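PDB 3FG2: putative rubredoxin reductase, which is an FAD-dependent ferredoxin reductase that probably passes electrons from NADH to the ferredoxin serving the cytochrome P450 CYP199A2. Local coordinates for residues V146-G151 / D169-A174; L5-G10 / L104-R109. One frame throughout, in Å; residues are numbered along the deposited sequence.

Interaction 1 of 2, residues V146-G151 / D169-A174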
loop_
_atom_site.group_PDB
_atom_site.type_symbol
_atom_site.label_atom_id
_atom_site.label_comp_id
_atom_site.label_asym_id
_atom_site.label_seq_id
_atom_site.Cartn_x
_atom_site.Cartn_y
_atom_site.Cartn_z
ATOM N N VAL A 146 -21.436 -0.232 -5.084
ATOM C CA VAL A 146 -21.151 1.017 -4.391
ATOM C C VAL A 146 -19.764 0.841 -3.795
ATOM O O VAL A 146 -19.517 -0.119 -3.068
ATOM C CB VAL A 146 -22.139 1.310 -3.229
ATOM C CG1 VAL A 146 -21.607 2.463 -2.377
ATOM C CG2 VAL A 146 -23.502 1.690 -3.779
ATOM N N VAL A 147 -18.858 1.758 -4.116
ATOM C CA VAL A 147 -17.499 1.698 -3.592
ATOM C C VAL A 147 -17.366 2.694 -2.438
ATOM O O VAL A 147 -17.488 3.903 -2.636
ATOM C CB VAL A 147 -16.470 2.049 -4.684
ATOM C CG1 VAL A 147 -15.064 2.075 -4.098
ATOM C CG2 VAL A 147 -16.560 1.034 -5.810
ATOM N N ILE A 148 -17.130 2.178 -1.235
ATOM C CA ILE A 148 -16.978 3.028 -0.059
ATOM C C ILE A 148 -15.491 3.219 0.191
ATOM O O ILE A 148 -14.792 2.273 0.545
ATOM C CB ILE A 148 -17.603 2.385 1.210
ATOM C CG1 ILE A 148 -19.054 1.967 0.936
ATOM C CG2 ILE A 148 -17.532 3.372 2.373
ATOM C CD1 ILE A 148 -19.734 1.226 2.093
ATOM N N GLY A 149 -15.017 4.447 0.014
ATOM C CA GLY A 149 -13.609 4.741 0.222
ATOM C C GLY A 149 -12.947 5.159 -1.075
ATOM O O GLY A 149 -12.674 4.317 -1.934
ATOM N N ALA A 150 -12.689 6.453 -1.225
ATOM C CA ALA A 150 -12.076 6.963 -2.446
ATOM C C ALA A 150 -10.548 6.976 -2.401
ATOM O O ALA A 150 -9.913 7.927 -2.850
ATOM C CB ALA A 150 -12.606 8.360 -2.748
ATOM N N GLY A 151 -9.966 5.921 -1.848
ATOM C CA GLY A 151 -8.522 5.829 -1.794
ATOM C C GLY A 151 -8.052 5.290 -3.131
ATOM O O GLY A 151 -8.878 5.052 -4.019
ATOM N N ASP A 169 -20.998 3.706 -8.002
ATOM C CA ASP A 169 -21.180 4.850 -7.117
ATOM C C ASP A 169 -20.081 4.803 -6.064
ATOM O O ASP A 169 -19.880 3.780 -5.404
ATOM C CB ASP A 169 -22.552 4.820 -6.437
ATOM C CG ASP A 169 -23.655 5.336 -7.337
ATOM O OD1 ASP A 169 -24.191 4.564 -8.156
ATOM O OD2 ASP A 169 -23.977 6.530 -7.238
ATOM N N VAL A 170 -19.363 5.912 -5.924
ATOM C CA VAL A 170 -18.274 6.010 -4.958
ATOM C C VAL A 170 -18.648 6.905 -3.781
ATOM O O VAL A 170 -18.991 8.074 -3.954
ATOM C CB VAL A 170 -16.991 6.560 -5.615
ATOM C CG1 VAL A 170 -15.920 6.774 -4.554
ATOM C CG2 VAL A 170 -16.494 5.592 -6.681
ATOM N N VAL A 171 -18.574 6.335 -2.585
ATOM C CA VAL A 171 -18.903 7.035 -1.352
ATOM C C VAL A 171 -17.650 7.422 -0.560
ATOM O O VAL A 171 -16.911 6.555 -0.091
ATOM C CB VAL A 171 -19.805 6.148 -0.461
ATOM C CG1 VAL A 171 -19.960 6.768 0.925
ATOM C CG2 VAL A 171 -21.161 5.966 -1.127
ATOM N N GLU A 172 -17.422 8.726 -0.424
ATOM C CA GLU A 172 -16.276 9.256 0.320
ATOM C C GLU A 172 -16.743 10.273 1.364
ATOM O O GLU A 172 -17.574 11.137 1.073
ATOM C CB GLU A 172 -15.276 9.931 -0.623
ATOM C CG GLU A 172 -14.157 10.663 0.110
ATOM C CD GLU A 172 -13.351 9.748 1.025
ATOM O OE1 GLU A 172 -12.821 10.240 2.048
ATOM O OE2 GLU A 172 -13.239 8.540 0.724
ATOM N N LEU A 173 -16.198 10.176 2.575
ATOM C CA LEU A 173 -16.579 11.095 3.647
ATOM C C LEU A 173 -15.964 12.481 3.462
ATOM O O LEU A 173 -16.578 13.488 3.810
ATOM C CB LEU A 173 -16.178 10.531 5.017
ATOM C CG LEU A 173 -16.549 11.431 6.207
ATOM C CD1 LEU A 173 -18.045 11.744 6.158
ATOM C CD2 LEU A 173 -16.173 10.748 7.531
ATOM N N ALA A 174 -14.758 12.526 2.910
ATOM C CA ALA A 174 -14.077 13.789 2.667
ATOM C C ALA A 174 -14.698 14.516 1.475
ATOM O O ALA A 174 -15.441 13.930 0.687
ATOM C CB ALA A 174 -12.600 13.531 2.407
#

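Interaction 2 of 2, residues L5-G10 / L104-R109. With FAD (flavin-adenine dinucleotide), chain B.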
loop_
_atom_site.group_PDB
_atom_site.type_symbol
_atom_site.label_atom_id
_atom_site.label_comp_id
_atom_site.label_asym_id
_atom_site.label_seq_id
_atom_site.Cartn_x
_atom_site.Cartn_y
_atom_site.Cartn_z
ATOM N N LEU A 5 14.396 -15.460 11.230
ATOM C CA LEU A 5 13.003 -15.795 10.988
ATOM C C LEU A 5 12.220 -14.592 10.480
ATOM O O LEU A 5 12.215 -13.534 11.113
ATOM C CB LEU A 5 12.371 -16.322 12.281
ATOM C CG LEU A 5 11.932 -17.787 12.312
ATOM C CD1 LEU A 5 12.975 -18.670 11.644
ATOM C CD2 LEU A 5 11.700 -18.206 13.758
ATOM N N ILE A 6 11.566 -14.760 9.332
ATOM C CA ILE A 6 10.769 -13.688 8.749
ATOM C C ILE A 6 9.295 -14.041 8.868
ATOM O O ILE A 6 8.849 -15.064 8.335
ATOM C CB ILE A 6 11.077 -13.489 7.264
ATOM C CG1 ILE A 6 12.584 -13.360 7.051
ATOM C CG2 ILE A 6 10.362 -12.245 6.763
ATOM C CD1 ILE A 6 12.989 -13.436 5.596
ATOM N N ALA A 7 8.551 -13.187 9.568
ATOM C CA ALA A 7 7.113 -13.372 9.781
ATOM C C ALA A 7 6.336 -12.505 8.806
ATOM O O ALA A 7 6.225 -11.296 8.998
ATOM C CB ALA A 7 6.751 -12.992 11.202
ATOM N N GLY A 8 5.787 -13.131 7.772
ATOM C CA GLY A 8 5.049 -12.389 6.764
ATOM C C GLY A 8 5.818 -12.513 5.464
ATOM O O GLY A 8 6.987 -12.129 5.403
ATOM N N ALA A 9 5.178 -13.055 4.432
ATOM C CA ALA A 9 5.838 -13.249 3.144
ATOM C C ALA A 9 5.216 -12.446 2.005
ATOM O O ALA A 9 4.913 -12.993 0.941
ATOM C CB ALA A 9 5.852 -14.732 2.785
ATOM N N GLY A 10 5.013 -11.152 2.249
ATOM C CA GLY A 10 4.470 -10.269 1.233
ATOM C C GLY A 10 5.663 -9.547 0.630
ATOM O O GLY A 10 6.770 -10.093 0.636
ATOM N N LEU A 104 9.857 -8.863 11.518
ATOM C CA LEU A 104 8.401 -8.746 11.438
ATOM C C LEU A 104 8.011 -7.980 10.181
ATOM O O LEU A 104 8.373 -6.813 10.015
ATOM C CB LEU A 104 7.848 -8.025 12.670
ATOM C CG LEU A 104 8.115 -8.749 13.991
ATOM C CD1 LEU A 104 7.537 -7.956 15.154
ATOM C CD2 LEU A 104 7.501 -10.151 13.923
ATOM N N ALA A 105 7.286 -8.659 9.296
ATOM C CA ALA A 105 6.827 -8.077 8.040
ATOM C C ALA A 105 5.397 -8.565 7.848
ATOM O O ALA A 105 5.046 -9.130 6.812
ATOM C CB ALA A 105 7.708 -8.549 6.896
ATOM N N THR A 106 4.590 -8.328 8.878
ATOM C CA THR A 106 3.197 -8.747 8.932
ATOM C C THR A 106 2.229 -7.850 8.178
ATOM O O THR A 106 1.040 -8.159 8.090
ATOM C CB THR A 106 2.732 -8.831 10.396
ATOM O OG1 THR A 106 3.013 -7.590 11.058
ATOM C CG2 THR A 106 3.462 -9.952 11.122
ATOM N N GLY A 107 2.733 -6.741 7.645
ATOM C CA GLY A 107 1.885 -5.831 6.902
ATOM C C GLY A 107 0.707 -5.308 7.706
ATOM O O GLY A 107 0.792 -5.141 8.926
ATOM N N ALA A 108 -0.395 -5.052 7.006
ATOM C CA ALA A 108 -1.612 -4.541 7.626
ATOM C C ALA A 108 -2.841 -5.239 7.042
ATOM O O ALA A 108 -2.801 -5.730 5.914
ATOM C CB ALA A 108 -1.707 -3.042 7.408
ATOM N N ARG A 109 -3.925 -5.275 7.817
ATOM C CA ARG A 109 -5.163 -5.927 7.398
ATOM C C ARG A 109 -6.308 -4.950 7.154
ATOM O O ARG A 109 -6.229 -3.777 7.520
ATOM C CB ARG A 109 -5.598 -6.940 8.460
ATOM C CG ARG A 109 -5.875 -6.340 9.852
ATOM C CD ARG A 109 -6.322 -7.430 10.833
ATOM N NE ARG A 109 -6.565 -6.923 12.184
ATOM C CZ ARG A 109 -5.615 -6.510 13.022
ATOM N NH1 ARG A 109 -4.341 -6.542 12.656
ATOM N NH2 ARG A 109 -5.939 -6.065 14.230
HETATM P PA FAD B . 2.075 -7.238 2.656
HETATM O O1A FAD B . 0.665 -6.956 3.030
HETATM O O2A FAD B . 2.444 -7.366 1.359
HETATM O O5B FAD B . 2.213 -8.663 3.216
HETATM C C5B FAD B . 1.963 -9.036 4.608
HETATM C C4B FAD B . 1.938 -10.580 4.588
HETATM O O4B FAD B . 2.144 -11.034 5.979
HETATM C C3B FAD B . 0.613 -11.221 4.135
HETATM O O3B FAD B . 0.708 -12.250 3.200
HETATM C C2B FAD B . -0.033 -11.556 5.449
HETATM O O2B FAD B . -1.050 -12.505 5.345
HETATM C C1B FAD B . 1.146 -12.081 6.213
HETATM N N9A FAD B . 1.041 -12.119 7.673
HETATM C C8A FAD B . 0.408 -11.209 8.482
HETATM N N7A FAD B . 0.480 -11.523 9.769
HETATM C C5A FAD B . 1.190 -12.687 9.813
HETATM C C6A FAD B . 1.607 -13.547 10.944
HETATM N N6A FAD B . 1.332 -13.301 12.204
HETATM N N1A FAD B . 2.330 -14.667 10.583
HETATM C C2A FAD B . 2.641 -14.963 9.277
HETATM N N3A FAD B . 2.298 -14.233 8.189
HETATM C C4A FAD B . 1.571 -13.100 8.508
HETATM N N1 FAD B . 1.840 0.130 -3.415
HETATM C C2 FAD B . 2.439 0.807 -4.394
HETATM O O2 FAD B . 3.462 1.394 -4.208
HETATM N N3 FAD B . 1.897 0.867 -5.720
HETATM C C4 FAD B . 0.721 0.216 -6.050
HETATM O O4 FAD B . 0.294 0.284 -7.189
HETATM C C4X FAD B . 0.057 -0.533 -4.987
HETATM N N5 FAD B . -1.093 -1.198 -5.253
HETATM C C5X FAD B . -1.693 -1.906 -4.226
HETATM C C6 FAD B . -2.893 -2.610 -4.527
HETATM C C7 FAD B . -3.558 -3.350 -3.571
HETATM C C7M FAD B . -4.833 -4.081 -3.943
HETATM C C8 FAD B . -3.028 -3.419 -2.204
HETATM C C8M FAD B . -3.702 -4.212 -1.107
HETATM C C9 FAD B . -1.842 -2.722 -1.893
HETATM C C9A FAD B . -1.170 -1.971 -2.888
HETATM N N10 FAD B . 0.067 -1.240 -2.642
HETATM C C10 FAD B . 0.676 -0.543 -3.646
HETATM C "C1'" FAD B . 0.628 -1.301 -1.269
HETATM C "C2'" FAD B . 1.643 -2.478 -1.149
HETATM O "O2'" FAD B . 0.990 -3.665 -1.540
HETATM C "C3'" FAD B . 2.107 -2.547 0.292
HETATM O "O3'" FAD B . 2.781 -1.341 0.634
HETATM C "C4'" FAD B . 3.050 -3.724 0.474
HETATM O "O4'" FAD B . 2.385 -4.966 0.123
HETATM C "C5'" FAD B . 3.486 -3.769 1.918
HETATM O "O5'" FAD B . 4.427 -5.027 2.077
HETATM P P FAD B . 4.410 -5.800 3.365
HETATM O O1P FAD B . 5.480 -6.895 3.091
HETATM O O2P FAD B . 4.637 -5.026 4.502
HETATM O O3P FAD B . 3.102 -6.431 3.564
HETATM O O HOH W 1 5.868 -9.391 4.056
#

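Interaction 1 of 2, residues V146-G151 / D169-A174
Val147 and Val170 lie side by side where strand 144-148 runs parallel to strand 167-171. The axes of the segments 146-148 and 169-171 come within 4.5 Å. Three backbone hydrogen bonds join them. Val147 N reaches Asp169 O at 2.6 Å. Val147 O takes the N-H of Val171, and Gly149 N closes the row on Val171 O at 2.8 Å.

The tight part is this strand pair, which is buried. On the face that carries Val146, Ile148 and Val171, CG1 of Val146 meets CG2 of Val171 at 3.7 Å, the two side chains crossing at a slant. Val146 CG1 stands anti to its backbone N (chi1 168°), which points this methyl along the strand and across to Val171. Asp169, on the same face, has its OD2 hydrogen-bonded to His202 NE2. Val220 and Leu222 of strand 216-222 touch this face too. On the other face Val170 spreads its two methyls, CG2 against Val147 CB and CG1 against Ala150 CB at 4.1 Å.

Beyond Gly149 the backbones part and the contact becomes polar and partly open to solvent. Glu172 spans the gap. Its chain bends at chi2 (58°), which brings OE2 to Ala150 N at 2.9 Å. The bond is nearly straight (170°). Ala150 CB rests beside the same oxygen at 3.5 Å. The other oxygen, OE1, accepts the N-H of Ala174, so each carboxylate oxygen holds one backbone amide.

Gly149 and Gly151 fit a GxGxxG pattern of Rossmann type, with Gly154 as its third glycine. With the acidic Glu172 near the end of the second strand, this is the beta-alpha-beta unit of a Rossmann-type dinucleotide fold, consistent with the NADH-binding domain of this reductase family.

Interaction 2 of 2, residues L5-G10 / L104-R109
The glycine-rich turn of the Rossmann-type FAD site lies in this contact. Ala7 ends strand 4-7 and sits next to Leu104, the last residue of the parallel strand 101-104. The turn with Gly8 and Gly10 follows the first strand, and helix 11-22 follows the turn.

Ala7 O accepts the N-H of Ala105 at 2.9 Å, in a bent bond of 151°. Beside it, Ala7 CB packs on Leu104 CD2 at 4.0 Å, and Met79 touches both side chains. Gly8 passes close to segment 104-109, its CA 3.3 Å from Ala105 O in a CA-H...O contact. The lack of a side chain lets the backbone come this near.

The cofactor fills the angle between the segments. Thr106 meets the adenine with its aliphatic part. CB and CG2 come in from the face of the ring system, above its N7A corner, each 3.6 Å from FAD N7A. The chi1 of 53° turns CG2 to this face and also leaves it 3.7 Å from Ala7 O. Gly10 CA passes 3.4 Å from FAD O5B. A single water joins all three parties: water 1 accepts the N-H of Gly10 at 2.7 Å and donates to Ala105 O and to FAD O1P.

In the fold
From the N terminus, strand 4-7 comes first, and interaction 2 closes an excursion with 93 residues between the segments when the chain returns at Leu104. That excursion holds helix 11-22 and strands 29-32 and 72-75 of the same five-stranded parallel sheet. The chain then leaves through strand 108-110 and enters a second parallel sheet. Interaction 1 closes a short loop there of 17 intervening residues, mostly helix 152-163. The two contacts follow in series, without nesting or crossing. Their centres lie 28 Å apart, on opposite sides of the chain's centre. Each joins neighbouring strands of its own sheet, one at bound FAD, the other in the second Rossmann-like sheet.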